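Local structure of putative retaining b-glycosidase (Saccharophagus degradans, 5A95) at residues Tyr300-Ile304 / Pro305-Asp309; Gly310-Gly313 / Pro314-Lys318; Gly352-Phe355 / Lys356-Leu360. The protein hydrolyses beta-glucans as a family 5 (GH5_26) glycoside hydrolase, cutting mixed-linkage chains and probably retaining the anomeric configuration. The protein carries 1 engineered substitution. All coordinates share one frame; numbering follows the deposited sequence.

How the contacts relate
Contact 1 lies at the surface, in the long loop after strand 287-289, and is the one of the three that meets the bound glucan. Its chemistry is polar at the imidazole edge, with a methyl group on the ring face. Contacts 2 and 3 are partly buried and helical, on neighbouring outer helices. Each sets a branched aliphatic side chain over the face of an aromatic ring four residues earlier. Contact 2 follows contact 1 directly in sequence. Contacts 2 and 3 touch: CZ of F354 lies 3.2 Å from C of G313, and V317 CG2 packs on the rings of F354 and F355.

Contact 1: Tyr300-Ile304 / Pro305-Asp309. With BGC (beta-D-glucopyranose), chain D.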
ATOM      1  N   TYR A 300     -25.314   4.886 -30.344  1.00 16.55           N
ATOM      2  CA  TYR A 300     -25.418   4.933 -28.903  1.00 17.59           C
ATOM      3  C   TYR A 300     -24.062   4.728 -28.223  1.00 15.88           C
ATOM      4  O   TYR A 300     -23.358   3.728 -28.419  1.00 15.89           O
ATOM      5  CB  TYR A 300     -26.472   3.922 -28.395  1.00 18.72           C
ATOM      6  CG  TYR A 300     -26.543   3.897 -26.887  1.00 17.76           C
ATOM      7  CD1 TYR A 300     -27.238   4.865 -26.180  1.00 19.08           C
ATOM      8  CD2 TYR A 300     -25.894   2.908 -26.161  1.00 16.26           C
ATOM      9  CE1 TYR A 300     -27.268   4.848 -24.782  1.00 20.46           C
ATOM     10  CE2 TYR A 300     -25.916   2.894 -24.776  1.00 17.14           C
ATOM     11  CZ  TYR A 300     -26.600   3.861 -24.096  1.00 18.06           C
ATOM     12  OH  TYR A 300     -26.643   3.843 -22.718  1.00 16.95           O
ATOM     13  N   GLY A 301     -23.663   5.717 -27.459  1.00 18.90           N
ATOM     14  CA  GLY A 301     -22.418   5.667 -26.739  1.00 17.84           C
ATOM     15  C   GLY A 301     -21.148   5.621 -27.557  1.00 16.86           C
ATOM     16  O   GLY A 301     -20.125   5.253 -27.055  1.00 23.33           O
ATOM     17  N   ALA A 302     -21.206   6.027 -28.828  1.00 17.13           N
ATOM     18  CA  ALA A 302     -20.067   5.909 -29.724  1.00 14.19           C
ATOM     19  C   ALA A 302     -18.845   6.717 -29.290  1.00 14.89           C
ATOM     20  O   ALA A 302     -18.953   7.886 -28.942  1.00 19.87           O
ATOM     21  CB  ALA A 302     -20.491   6.319 -31.136  1.00 14.78           C
ATOM     22  N   HIS A 303     -17.682   6.091 -29.347  1.00 13.83           N
ATOM     23  CA  HIS A 303     -16.427   6.676 -28.930  1.00 14.51           C
ATOM     24  C   HIS A 303     -15.281   5.873 -29.561  1.00 14.20           C
ATOM     25  O   HIS A 303     -15.457   4.707 -29.865  1.00 15.04           O
ATOM     26  CB  HIS A 303     -16.295   6.587 -27.402  1.00 14.68           C
ATOM     27  CG  HIS A 303     -16.449   5.193 -26.857  1.00 16.72           C
ATOM     28  ND1 HIS A 303     -17.682   4.613 -26.613  1.00 18.25           N
ATOM     29  CD2 HIS A 303     -15.526   4.268 -26.490  1.00 19.46           C
ATOM     30  CE1 HIS A 303     -17.515   3.401 -26.118  1.00 19.70           C
ATOM     31  NE2 HIS A 303     -16.215   3.166 -26.033  1.00 22.05           N
ATOM     32  N   ILE A 304     -14.120   6.496 -29.772  1.00 13.22           N
ATOM     33  CA  ILE A 304     -12.900   5.764 -30.158  1.00 11.66           C
ATOM     34  C   ILE A 304     -12.555   4.880 -28.951  1.00 12.21           C
ATOM     35  O   ILE A 304     -12.623   5.357 -27.818  1.00 13.88           O
ATOM     36  CB  ILE A 304     -11.754   6.749 -30.494  1.00 16.29           C
ATOM     37  CG1 ILE A 304     -12.125   7.625 -31.707  1.00 18.69           C
ATOM     38  CG2 ILE A 304     -10.439   6.043 -30.759  1.00 17.55           C
ATOM     39  CD1 ILE A 304     -11.268   8.868 -31.881  1.00 22.85           C
ATOM     40  N   PRO A 305     -12.188   3.595 -29.173  1.00 10.91           N
ATOM     41  CA  PRO A 305     -11.868   2.966 -30.446  1.00  9.53           C
ATOM     42  C   PRO A 305     -12.931   2.009 -30.987  1.00  8.20           C
ATOM     43  O   PRO A 305     -12.587   1.048 -31.697  1.00  8.27           O
ATOM     44  CB  PRO A 305     -10.606   2.184 -30.097  1.00  9.74           C
ATOM     45  CG  PRO A 305     -10.922   1.633 -28.743  1.00 10.63           C
ATOM     46  CD  PRO A 305     -11.678   2.769 -28.053  1.00 11.92           C
ATOM     47  N   VAL A 306     -14.210   2.223 -30.671  1.00  8.85           N
ATOM     48  CA  VAL A 306     -15.260   1.271 -31.007  1.00  8.21           C
ATOM     49  C   VAL A 306     -16.165   1.687 -32.176  1.00  8.59           C
ATOM     50  O   VAL A 306     -17.132   0.983 -32.474  1.00  9.28           O
ATOM     51  CB  VAL A 306     -16.149   0.916 -29.781  1.00  8.81           C
ATOM     52  CG1 VAL A 306     -15.263   0.417 -28.643  1.00 10.21           C
ATOM     53  CG2 VAL A 306     -17.013   2.083 -29.302  1.00  9.39           C
ATOM     54  N   LYS A 307     -15.831   2.777 -32.862  1.00  8.57           N
ATOM     55  CA  LYS A 307     -16.656   3.255 -33.966  1.00  8.56           C
ATOM     56  C   LYS A 307     -16.329   2.519 -35.250  1.00  8.32           C
ATOM     57  O   LYS A 307     -15.162   2.345 -35.571  1.00  9.62           O
ATOM     58  CB  LYS A 307     -16.451   4.751 -34.196  1.00  9.36           C
ATOM     59  CG  LYS A 307     -16.814   5.667 -33.038  1.00 12.37           C
ATOM     60  CD  LYS A 307     -16.573   7.129 -33.441  1.00 16.21           C
ATOM     61  CE  LYS A 307     -17.128   8.097 -32.428  1.00 21.17           C
ATOM     62  NZ  LYS A 307     -16.921   9.475 -32.936  1.00 26.71           N
ATOM     63  N   ASP A 308     -17.354   2.109 -35.980  1.00  8.07           N
ATOM     64  CA  ASP A 308     -17.166   1.405 -37.250  1.00  8.05           C
ATOM     65  C   ASP A 308     -18.459   1.409 -38.027  1.00  8.25           C
ATOM     66  O   ASP A 308     -19.541   1.493 -37.444  1.00  8.58           O
ATOM     67  CB  ASP A 308     -16.710  -0.036 -37.022  1.00  7.89           C
ATOM     68  CG  ASP A 308     -16.180  -0.693 -38.290  1.00  9.02           C
ATOM     69  OD1 ASP A 308     -15.034  -0.362 -38.661  1.00 10.51           O
ATOM     70  OD2 ASP A 308     -16.905  -1.518 -38.881  1.00  8.59           O
ATOM     71  N   ASP A 309     -18.347   1.267 -39.349  1.00  8.15           N
ATOM     72  CA  ASP A 309     -19.523   1.168 -40.214  1.00  8.13           C
ATOM     73  C   ASP A 309     -20.183  -0.216 -40.279  1.00  8.78           C
ATOM     74  O   ASP A 309     -21.252  -0.372 -40.894  1.00  9.47           O
ATOM     75  CB  ASP A 309     -19.229   1.695 -41.642  1.00  9.04           C
ATOM     76  CG  ASP A 309     -18.203   0.893 -42.413  1.00  9.56           C
ATOM     77  OD1 ASP A 309     -17.894  -0.258 -42.035  1.00 10.52           O
ATOM     78  OD2 ASP A 309     -17.747   1.400 -43.459  1.00 10.55           O
TER
HETATM   79  C2  BGC D   1     -13.316  -0.994 -21.156  1.00 12.97           C
HETATM   80  C3  BGC D   1     -14.821  -1.112 -20.925  1.00 12.38           C
HETATM   81  C4  BGC D   1     -15.542  -0.006 -21.704  1.00 11.95           C
HETATM   82  C5  BGC D   1     -15.144  -0.063 -23.166  1.00 13.86           C
HETATM   83  C6  BGC D   1     -15.840   0.986 -24.000  1.00 17.66           C
HETATM   84  C1  BGC D   1     -12.924  -0.750 -22.610  1.00 14.00           C
HETATM   85  O1  BGC D   1     -11.651  -0.170 -22.745  1.00 15.06           O
HETATM   86  O2  BGC D   1     -12.637  -2.182 -20.606  1.00 13.04           O
HETATM   87  O3  BGC D   1     -15.048  -1.089 -19.480  1.00 10.68           O
HETATM   88  O4  BGC D   1     -16.975  -0.021 -21.625  1.00 11.57           O
HETATM   89  O5  BGC D   1     -13.749   0.216 -23.215  1.00 14.48           O
HETATM   90  O6  BGC D   1     -15.211   0.924 -25.281  1.00 24.57           O
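H303 turns back over V306, three residues on in the same loop, and reaches a bound glucose with its far end. From CB, the CG atom sits between the backbone N and the carbonyl carbon (chi1 55°). This torsion lays the ring over the turn. CG2 of V306 lies beneath the middle of one ring face, 3.5 Å from the centroid of the H303 ring. It is a CH-pi contact. ND1 comes next. It donates to O of G301 at 2.6 Å, and that oxygen lies in the ring plane. The N-H...O angle is 162°. CE1 is the ring atom nearest the valine, 3.5 Å from V306 CG2. CD2 passes near O6 of the glucose. At the tip, NE2 of H303 and glucose O6 are hydrogen-bonded at 2.6 Å, almost straight at 174°, and either may be the donor. Bonds at both ring nitrogens, with a methyl group on one face, fix the rotation of the imidazole. The other valine methyl also touches the sugar: V306 CG1 is 3.4 Å from glucose O6.

A backbone bond closes the turn: V306 N donates to H303 O at 2.9 Å. The I304-P305 peptide bond is cis. The bend is tight, with I304 CG2 only 3.4 Å from P305 CA. The extended chain of K307 runs alongside, bringing CE within 4.0 Å of A302 CB. Outside the turn, K307 N is hydrogen-bonded to Q258 OE1. Glucose of the bound glycan is also hydrogen-bonded to E189, H142 and N188. The arrangement is a type VIa beta turn, closed around a cis-proline and carrying a sugar-binding histidine, in a beta-alpha loop of the family 5 (beta/alpha)8 barrel.

Contact 2: Gly310-Gly313 / Pro314-Lys318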
ATOM      1  N   GLY A 310     -19.552  -1.197 -39.638  1.00  8.22           N
ATOM      2  CA  GLY A 310     -20.043  -2.570 -39.630  1.00  8.15           C
ATOM      3  C   GLY A 310     -19.179  -3.546 -40.378  1.00  8.18           C
ATOM      4  O   GLY A 310     -19.249  -4.744 -40.114  1.00  8.72           O
ATOM      5  N   SER A 311     -18.332  -3.057 -41.293  1.00  7.48           N
ATOM      6  CA  SER A 311     -17.427  -3.943 -42.025  1.00  9.19           C
ATOM      7  C   SER A 311     -16.468  -4.689 -41.114  1.00  8.65           C
ATOM      8  O   SER A 311     -15.984  -5.758 -41.450  1.00  9.04           O
ATOM      9  CB  SER A 311     -16.674  -3.156 -43.124  1.00  8.60           C
ATOM     10  OG  SER A 311     -15.975  -2.059 -42.565  1.00  9.80           O
ATOM     11  N   TYR A 312     -16.187  -4.128 -39.951  1.00  7.52           N
ATOM     12  CA  TYR A 312     -15.351  -4.811 -38.975  1.00  7.22           C
ATOM     13  C   TYR A 312     -15.885  -6.151 -38.523  1.00  6.78           C
ATOM     14  O   TYR A 312     -15.091  -7.051 -38.243  1.00  7.46           O
ATOM     15  CB  TYR A 312     -15.173  -3.916 -37.783  1.00  7.62           C
ATOM     16  CG  TYR A 312     -14.740  -4.534 -36.474  1.00  7.08           C
ATOM     17  CD1 TYR A 312     -13.417  -4.754 -36.171  1.00  6.87           C
ATOM     18  CD2 TYR A 312     -15.689  -4.802 -35.501  1.00  7.13           C
ATOM     19  CE1 TYR A 312     -13.042  -5.223 -34.925  1.00  6.59           C
ATOM     20  CE2 TYR A 312     -15.333  -5.240 -34.257  1.00  8.16           C
ATOM     21  CZ  TYR A 312     -14.007  -5.449 -33.964  1.00  6.78           C
ATOM     22  OH  TYR A 312     -13.683  -5.866 -32.699  1.00  7.59           O
ATOM     23  N   GLY A 313     -17.209  -6.302 -38.405  1.00  7.87           N
ATOM     24  CA  GLY A 313     -17.747  -7.535 -37.866  1.00  8.23           C
ATOM     25  C   GLY A 313     -17.293  -8.750 -38.671  1.00  8.03           C
ATOM     26  O   GLY A 313     -16.678  -9.682 -38.145  1.00  7.98           O
ATOM     27  N   PRO A 314     -17.597  -8.746 -39.980  1.00  7.92           N
ATOM     28  CA  PRO A 314     -17.188  -9.882 -40.790  1.00  8.63           C
ATOM     29  C   PRO A 314     -15.677 -10.080 -40.805  1.00  8.54           C
ATOM     30  O   PRO A 314     -15.211 -11.205 -40.846  1.00  8.91           O
ATOM     31  CB  PRO A 314     -17.752  -9.542 -42.181  1.00 10.04           C
ATOM     32  CG  PRO A 314     -18.981  -8.703 -41.878  1.00  9.74           C
ATOM     33  CD  PRO A 314     -18.608  -7.900 -40.647  1.00  8.92           C
ATOM     34  N   ARG A 315     -14.937  -8.975 -40.783  1.00  8.03           N
ATOM     35  CA  ARG A 315     -13.477  -9.064 -40.788  1.00  7.96           C
ATOM     36  C   ARG A 315     -12.926  -9.742 -39.543  1.00  7.78           C
ATOM     37  O   ARG A 315     -12.117 -10.672 -39.646  1.00  8.25           O
ATOM     38  CB  ARG A 315     -12.829  -7.703 -40.902  1.00 11.01           C
ATOM     39  CG  ARG A 315     -12.863  -7.109 -42.249  1.00 13.20           C
ATOM     40  CD  ARG A 315     -11.830  -5.999 -42.393  1.00 14.29           C
ATOM     41  NE  ARG A 315     -12.101  -5.453 -43.689  1.00 13.69           N
ATOM     42  CZ  ARG A 315     -12.579  -4.243 -43.941  1.00 13.07           C
ATOM     43  NH1 ARG A 315     -12.825  -3.428 -42.967  1.00 15.05           N
ATOM     44  NH2 ARG A 315     -12.798  -3.883 -45.200  1.00 13.66           N
ATOM     45  N   ILE A 316     -13.340  -9.283 -38.369  1.00  7.20           N
ATOM     46  CA  ILE A 316     -12.799  -9.837 -37.140  1.00  6.81           C
ATOM     47  C   ILE A 316     -13.224 -11.299 -36.948  1.00  6.87           C
ATOM     48  O   ILE A 316     -12.450 -12.131 -36.480  1.00  7.56           O
ATOM     49  CB  ILE A 316     -13.117  -8.949 -35.917  1.00  7.19           C
ATOM     50  CG1 ILE A 316     -12.275  -9.327 -34.703  1.00  7.85           C
ATOM     51  CG2 ILE A 316     -14.587  -8.983 -35.509  1.00  7.91           C
ATOM     52  CD1 ILE A 316     -10.798  -9.185 -34.883  1.00  8.80           C
ATOM     53  N   VAL A 317     -14.453 -11.636 -37.354  1.00  7.07           N
ATOM     54  CA  VAL A 317     -14.899 -13.011 -37.273  1.00  7.31           C
ATOM     55  C   VAL A 317     -14.115 -13.925 -38.236  1.00  8.21           C
ATOM     56  O   VAL A 317     -13.683 -15.003 -37.849  1.00  8.76           O
ATOM     57  CB  VAL A 317     -16.422 -13.099 -37.501  1.00  9.14           C
ATOM     58  CG1 VAL A 317     -16.883 -14.518 -37.742  1.00  9.91           C
ATOM     59  CG2 VAL A 317     -17.139 -12.517 -36.289  1.00  9.74           C
ATOM     60  N   LYS A 318     -13.919 -13.481 -39.469  1.00  7.68           N
ATOM     61  CA  LYS A 318     -13.138 -14.244 -40.448  1.00  8.98           C
ATOM     62  C   LYS A 318     -11.729 -14.474 -39.919  1.00  8.47           C
ATOM     63  O   LYS A 318     -11.195 -15.570 -39.991  1.00 10.37           O
ATOM     64  CB  LYS A 318     -13.099 -13.496 -41.790  1.00  9.43           C
ATOM     65  CG  LYS A 318     -12.295 -14.176 -42.886  1.00 12.89           C
ATOM     66  CD  LYS A 318     -12.653 -13.648 -44.278  1.00 17.31           C
ATOM     67  CE  LYS A 318     -12.054 -14.521 -45.380  1.00 21.40           C
ATOM     68  NZ  LYS A 318     -10.941 -13.805 -46.014  1.00 28.97           N
TER
HETATM   69  O   HOH W   1     -13.583  -0.999 -44.231  1.00 25.95           O
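At the N-terminal end of helix 312-323, the side chains of Y312 and I316 lie side by side, one helical turn apart. The tyrosine CG is anti to the backbone N (chi1 161°), which points the ring out from the helix beside I316, one face turned to the isoleucine. CG2 of I316 rests over this face of the Y312 ring, 4.0 Å from the centroid and shifted toward the rim. This is a CH-pi contact. CB of I316 adds to it, 3.9 Å from CE1 of Y312. Below the pair, I316 N donates to Y312 O at 2.8 Å, nearly straight at 172°. V317 N donates to G313 O at 3.1 Å. The bond from R315 N to S311 O is weak.

The helix belongs to a beta-alpha-beta unit of the (beta/alpha)8 barrel, between strands 287-289 and 326-329. W274 of helix 267-279 touches both Y312 and I316. The phenol OH is hydrogen-bonded to P255 O and G293 N. A leucine in place of Y312 would probably leave those two backbone groups without their hydroxyl partner and take the aromatic face from I316.

P314 can give no backbone hydrogen bond, and its CD packs 3.3 Å from G310 O. On the polar side, a water donates to S311 OG at 3.1 Å and accepts from R315 NH1 at 2.8 Å, lying in the plane of the guanidinium group. The arginine also makes a salt bridge from NE to D267, and S311 OG is hydrogen-bonded to D309 OD1.

Contact 3: Gly352-Phe355 / Lys356-Leu360; sequences GAFF and KQVML
F354 and V358 meet one turn apart on helix 350-363, an amphipathic helix on the outside of the (beta/alpha)8 barrel. CG2 of V358 sits over one face of the F354 ring, 4.1 Å from the centroid and displaced toward the rim. It is a CH-pi contact. The nearest ring atom is CZ of F354, 3.9 Å from V358 CG2. The phenylalanine CG is anti to the backbone N (chi1 170°), and this sends the ring outward with a slight lean toward the next turn, where V358 CG2 meets its face.

The F355 ring lies next to this pair. CD2 of F354 stands over the centre of one F355 face, 3.8 Å above the plane. M359 follows F355 one turn on. Its chain bends at the sulfur (chi3 -64°) and brings CE back to 3.6 Å from F355 O. The same carbonyl oxygen accepts the M359 backbone N at 2.8 Å. V358 N donates to F354 O at 3.2 Å, in the carbonyl plane. K356 N and Q357 N make the corresponding bonds to G352 O and A353 O.

Further out, V317 of helix 312-323 packs against F354, F355 and V358, and P314 against F354. Strand 326-329 lies behind them, with V329 touching F355, and Y327 touching V358 and M359. The extended K356 makes a cation-pi contact with W97, and S349 OG, before the segment, is hydrogen-bonded to G352 N.

Q357 is on the exposed side of the helix. There, one water donates to F354 O at 3.0 Å and to Q357 OE1 at 2.9 Å, so that F354 O accepts from both this water and V358 N.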
ATOM      1  N   GLY A 352     -25.108  -6.761 -32.015  1.00  8.77           N
ATOM      2  CA  GLY A 352     -25.742  -7.889 -31.376  1.00  9.10           C
ATOM      3  C   GLY A 352     -26.331  -8.886 -32.351  1.00  8.98           C
ATOM      4  O   GLY A 352     -26.078 -10.085 -32.237  1.00  9.58           O
ATOM      5  N   ALA A 353     -27.080  -8.393 -33.340  1.00  9.97           N
ATOM      6  CA  ALA A 353     -27.666  -9.282 -34.330  1.00 11.30           C
ATOM      7  C   ALA A 353     -26.568 -10.004 -35.112  1.00  9.57           C
ATOM      8  O   ALA A 353     -26.692 -11.183 -35.427  1.00 10.11           O
ATOM      9  CB  ALA A 353     -28.564  -8.516 -35.287  1.00 12.08           C
ATOM     10  N   PHE A 354     -25.514  -9.264 -35.459  1.00  9.55           N
ATOM     11  CA  PHE A 354     -24.414  -9.829 -36.219  1.00  9.81           C
ATOM     12  C   PHE A 354     -23.788 -10.999 -35.437  1.00  8.58           C
ATOM     13  O   PHE A 354     -23.647 -12.122 -35.947  1.00  9.78           O
ATOM     14  CB  PHE A 354     -23.379  -8.752 -36.551  1.00  9.23           C
ATOM     15  CG  PHE A 354     -22.115  -9.332 -37.134  1.00  8.74           C
ATOM     16  CD1 PHE A 354     -22.104  -9.802 -38.448  1.00  9.79           C
ATOM     17  CD2 PHE A 354     -20.991  -9.537 -36.346  1.00  8.68           C
ATOM     18  CE1 PHE A 354     -20.989 -10.386 -38.983  1.00 11.29           C
ATOM     19  CE2 PHE A 354     -19.881 -10.148 -36.879  1.00  9.56           C
ATOM     20  CZ  PHE A 354     -19.880 -10.564 -38.184  1.00  9.99           C
ATOM     21  N   PHE A 355     -23.399 -10.754 -34.189  1.00  9.08           N
ATOM     22  CA  PHE A 355     -22.700 -11.776 -33.442  1.00  9.13           C
ATOM     23  C   PHE A 355     -23.629 -12.913 -33.030  1.00  8.35           C
ATOM     24  O   PHE A 355     -23.208 -14.048 -32.904  1.00  9.22           O
ATOM     25  CB  PHE A 355     -22.004 -11.177 -32.221  1.00  8.94           C
ATOM     26  CG  PHE A 355     -20.727 -10.450 -32.543  1.00  8.42           C
ATOM     27  CD1 PHE A 355     -19.639 -11.161 -33.023  1.00  9.37           C
ATOM     28  CD2 PHE A 355     -20.607  -9.094 -32.381  1.00  8.25           C
ATOM     29  CE1 PHE A 355     -18.460 -10.511 -33.322  1.00  9.71           C
ATOM     30  CE2 PHE A 355     -19.419  -8.437 -32.667  1.00  8.94           C
ATOM     31  CZ  PHE A 355     -18.357  -9.154 -33.132  1.00  9.74           C
ATOM     32  N   LYS A 356     -24.906 -12.597 -32.837  1.00  9.06           N
ATOM     33  CA  LYS A 356     -25.856 -13.627 -32.501  1.00 10.01           C
ATOM     34  C   LYS A 356     -25.891 -14.706 -33.607  1.00 10.46           C
ATOM     35  O   LYS A 356     -25.866 -15.903 -33.357  1.00 10.35           O
ATOM     36  CB  LYS A 356     -27.265 -13.030 -32.347  1.00  9.46           C
ATOM     37  CG  LYS A 356     -28.284 -13.998 -31.811  1.00 11.09           C
ATOM     38  CD  LYS A 356     -29.598 -13.293 -31.592  1.00 12.08           C
ATOM     39  CE  LYS A 356     -30.627 -14.205 -30.944  1.00 12.81           C
ATOM     40  NZ  LYS A 356     -31.869 -13.438 -30.631  1.00 14.49           N
ATOM     41  N   GLN A 357     -25.985 -14.247 -34.855  1.00 10.48           N
ATOM     42  CA  GLN A 357     -25.994 -15.163 -35.989  1.00 12.29           C
ATOM     43  C   GLN A 357     -24.710 -15.976 -36.070  1.00 10.69           C
ATOM     44  O   GLN A 357     -24.734 -17.172 -36.288  1.00 12.51           O
ATOM     45  CB  GLN A 357     -26.240 -14.375 -37.278  1.00 14.05           C
ATOM     46  CG  GLN A 357     -26.293 -15.207 -38.549  1.00 20.21           C
ATOM     47  CD  GLN A 357     -26.837 -14.417 -39.743  1.00 26.83           C
ATOM     48  OE1 GLN A 357     -26.451 -13.288 -39.989  1.00 33.55           O
ATOM     49  NE2 GLN A 357     -27.759 -15.020 -40.478  1.00 36.82           N
ATOM     50  N   VAL A 358     -23.574 -15.317 -35.872  1.00 10.47           N
ATOM     51  CA  VAL A 358     -22.276 -15.988 -35.895  1.00 10.56           C
ATOM     52  C   VAL A 358     -22.198 -17.073 -34.831  1.00 10.34           C
ATOM     53  O   VAL A 358     -21.795 -18.197 -35.102  1.00 12.43           O
ATOM     54  CB  VAL A 358     -21.139 -14.955 -35.702  1.00 12.32           C
ATOM     55  CG1 VAL A 358     -19.802 -15.622 -35.422  1.00 11.24           C
ATOM     56  CG2 VAL A 358     -21.044 -14.037 -36.913  1.00 13.09           C
ATOM     57  N   MET A 359     -22.612 -16.732 -33.605  1.00 10.15           N
ATOM     58  CA  MET A 359     -22.499 -17.692 -32.512  1.00 10.53           C
ATOM     59  C   MET A 359     -23.489 -18.842 -32.663  1.00 11.36           C
ATOM     60  O   MET A 359     -23.146 -19.990 -32.391  1.00 12.05           O
ATOM     61  CB  MET A 359     -22.676 -17.002 -31.162  1.00 10.18           C
ATOM     62  CG  MET A 359     -21.540 -16.045 -30.869  1.00 10.90           C
ATOM     63  SD  MET A 359     -21.557 -15.296 -29.212  1.00 12.12           S
ATOM     64  CE  MET A 359     -23.078 -14.339 -29.268  1.00 12.69           C
ATOM     65  N   LEU A 360     -24.702 -18.546 -33.115  1.00 10.95           N
ATOM     66  CA  LEU A 360     -25.666 -19.626 -33.335  1.00 12.34           C
ATOM     67  C   LEU A 360     -25.165 -20.601 -34.411  1.00 13.25           C
ATOM     68  O   LEU A 360     -25.323 -21.829 -34.283  1.00 15.78           O
ATOM     69  CB  LEU A 360     -27.042 -19.080 -33.710  1.00 11.92           C
ATOM     70  CG  LEU A 360     -27.822 -18.474 -32.543  1.00 13.42           C
ATOM     71  CD1 LEU A 360     -28.985 -17.644 -33.050  1.00 14.69           C
ATOM     72  CD2 LEU A 360     -28.306 -19.536 -31.580  1.00 14.07           C
TER
HETATM   73  O   HOH W   2     -23.823 -12.522 -38.913  1.00 17.72           O